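Capsid polyprotein (Turkey astrovirus 2, PDB 3TS3) forms, through its P2 globular domain, the projecting spike of the astrovirus capsid, which probably assembles as an icosahedral shell. Local coordinates at residues C[74-78]-C[170-175]. Numbering follows the deposited sequence.
Sequences ASWWN and STTEDP
Trp-76 has its indole carbon CG anti to the carbonyl carbon (chi1 -62°), and Asp-174 has its CG anti to the backbone N (chi1 -175°). These torsions lay the Asp-174 side chain over one face of the indole. Its CB sits 3.7 Å from the centroid of the Trp-76 six-membered ring, a CH-pi contact. The carboxylate continues over the CZ3-CH2 rim, its plane nearly parallel to the indole (4° apart). Its OD1 is held by a salt bridge to Arg-47 and by the backbone N of Gly-176, which probably fixes this stacked pose. The peptide between Glu-173 and Asp-174 covers the same face, with Asp-174 N 3.6 Å from Trp-76 NE1. Strand 76-81 pairs antiparallel with strand 164-171 in the main sheet of the spike domain, and 172-175 is the loop that leaves the second strand and folds back over Trp-76. Between these strands Thr-171 N donates to Trp-76 O at 3.0 Å. Thr-171 OG1 donates to Glu-173 O at 2.8 Å and ties the loop to the strand. Asn-78 ND2 adds a weak bond to the same OG1; its stronger links are ND2 to Phe-169 O and OD1 to Tyr-179 OH. On the opposite face of the sheet, Ser-170 CB lies over the Trp-77 six-membered ring, 3.8 Å from its centroid. Ala-74 CB covers the same side of that indole and is pressed against Ser-170 CB at 3.3 Å, while Ser-170 OG bonds to Arg-152. Where the chain turns a corner at Ser-75, a water accepts from Ser-75 N and donates to Thr-171 O, bridging the two segments.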
loop_
_atom_site.group_PDB
_atom_site.type_symbol
_atom_site.label_atom_id
_atom_site.label_comp_id
_atom_site.label_asym_id
_atom_site.label_seq_id
_atom_site.Cartn_x
_atom_site.Cartn_y
_atom_site.Cartn_z
ATOM N N ALA C 74 -8.250 -11.674 19.595
ATOM C CA ALA C 74 -7.514 -12.463 18.614
ATOM C C ALA C 74 -6.542 -13.447 19.258
ATOM O O ALA C 74 -6.209 -13.311 20.419
ATOM C CB ALA C 74 -6.766 -11.547 17.661
ATOM N N SER C 75 -6.103 -14.436 18.489
ATOM C CA SER C 75 -5.103 -15.399 18.949
ATOM C C SER C 75 -3.729 -15.228 18.292
ATOM O O SER C 75 -2.766 -15.838 18.717
ATOM C CB SER C 75 -5.595 -16.833 18.729
ATOM O OG SER C 75 -6.686 -17.154 19.574
ATOM N N TRP C 76 -3.654 -14.432 17.231
ATOM C CA TRP C 76 -2.395 -14.235 16.521
ATOM C C TRP C 76 -1.985 -12.760 16.517
ATOM O O TRP C 76 -2.652 -11.917 15.951
ATOM C CB TRP C 76 -2.495 -14.801 15.102
ATOM C CG TRP C 76 -2.757 -16.288 15.083
ATOM C CD1 TRP C 76 -3.969 -16.908 14.991
ATOM C CD2 TRP C 76 -1.782 -17.333 15.170
ATOM N NE1 TRP C 76 -3.808 -18.268 15.018
ATOM C CE2 TRP C 76 -2.474 -18.555 15.114
ATOM C CE3 TRP C 76 -0.388 -17.354 15.279
ATOM C CZ2 TRP C 76 -1.826 -19.777 15.174
ATOM C CZ3 TRP C 76 0.252 -18.574 15.335
ATOM C CH2 TRP C 76 -0.466 -19.767 15.278
ATOM N N TRP C 77 -0.868 -12.491 17.172
ATOM C CA TRP C 77 -0.389 -11.145 17.403
ATOM C C TRP C 77 0.923 -10.933 16.677
ATOM O O TRP C 77 1.785 -11.782 16.694
ATOM C CB TRP C 77 -0.275 -10.904 18.910
ATOM C CG TRP C 77 -1.618 -11.042 19.536
ATOM C CD1 TRP C 77 -2.145 -12.155 20.119
ATOM C CD2 TRP C 77 -2.642 -10.045 19.574
ATOM N NE1 TRP C 77 -3.426 -11.902 20.546
ATOM C CE2 TRP C 77 -3.752 -10.611 20.224
ATOM C CE3 TRP C 77 -2.720 -8.723 19.142
ATOM C CZ2 TRP C 77 -4.928 -9.901 20.431
ATOM C CZ3 TRP C 77 -3.875 -8.025 19.355
ATOM C CH2 TRP C 77 -4.964 -8.608 19.998
ATOM N N ASN C 78 1.027 -9.807 15.998
ATOM C CA ASN C 78 2.159 -9.549 15.139
ATOM C C ASN C 78 2.861 -8.245 15.456
ATOM O O ASN C 78 2.245 -7.208 15.488
ATOM C CB ASN C 78 1.666 -9.544 13.693
ATOM C CG ASN C 78 0.912 -10.809 13.343
ATOM O OD1 ASN C 78 1.509 -11.813 13.019
ATOM N ND2 ASN C 78 -0.405 -10.761 13.424
ATOM N N SER C 170 -3.299 -7.756 14.989
ATOM C CA SER C 170 -3.620 -9.171 15.046
ATOM C C SER C 170 -4.089 -9.672 13.683
ATOM O O SER C 170 -4.468 -8.893 12.829
ATOM C CB SER C 170 -4.694 -9.457 16.095
ATOM O OG SER C 170 -5.947 -8.943 15.690
ATOM N N THR C 171 -4.040 -10.984 13.506
ATOM C CA THR C 171 -4.582 -11.639 12.330
ATOM C C THR C 171 -5.533 -12.733 12.801
ATOM O O THR C 171 -5.419 -13.215 13.917
ATOM C CB THR C 171 -3.495 -12.257 11.413
ATOM O OG1 THR C 171 -2.614 -13.080 12.179
ATOM C CG2 THR C 171 -2.691 -11.175 10.727
ATOM N N THR C 172 -6.498 -13.072 11.957
ATOM C CA THR C 172 -7.474 -14.114 12.258
ATOM C C THR C 172 -6.856 -15.508 12.318
ATOM O O THR C 172 -7.375 -16.390 12.983
ATOM C CB THR C 172 -8.630 -14.104 11.272
ATOM O OG1 THR C 172 -8.115 -14.264 9.950
ATOM C CG2 THR C 172 -9.389 -12.805 11.369
ATOM N N GLU C 173 -5.755 -15.700 11.600
ATOM C CA GLU C 173 -5.099 -16.998 11.509
ATOM C C GLU C 173 -3.584 -16.836 11.488
ATOM O O GLU C 173 -3.068 -15.726 11.375
ATOM C CB GLU C 173 -5.568 -17.792 10.277
ATOM C CG GLU C 173 -7.081 -18.036 10.191
ATOM C CD GLU C 173 -7.622 -18.912 11.304
ATOM O OE1 GLU C 173 -6.838 -19.571 12.002
ATOM O OE2 GLU C 173 -8.849 -18.924 11.482
ATOM N N ASP C 174 -2.886 -17.960 11.592
ATOM C CA ASP C 174 -1.430 -17.987 11.634
ATOM C C ASP C 174 -0.901 -17.342 10.355
ATOM O O ASP C 174 -1.272 -17.746 9.271
ATOM C CB ASP C 174 -1.025 -19.466 11.677
ATOM C CG ASP C 174 0.465 -19.691 11.837
ATOM O OD1 ASP C 174 1.233 -18.724 11.842
ATOM O OD2 ASP C 174 0.858 -20.865 11.971
ATOM N N PRO C 175 -0.045 -16.332 10.494
ATOM C CA PRO C 175 0.562 -15.666 9.335
ATOM C C PRO C 175 1.642 -16.540 8.705
ATOM O O PRO C 175 2.116 -16.256 7.617
ATOM C CB PRO C 175 1.163 -14.394 9.936
ATOM C CG PRO C 175 1.437 -14.742 11.352
ATOM C CD PRO C 175 0.319 -15.670 11.757
HETATM O O HOH W 1 -6.724 -14.791 15.807
#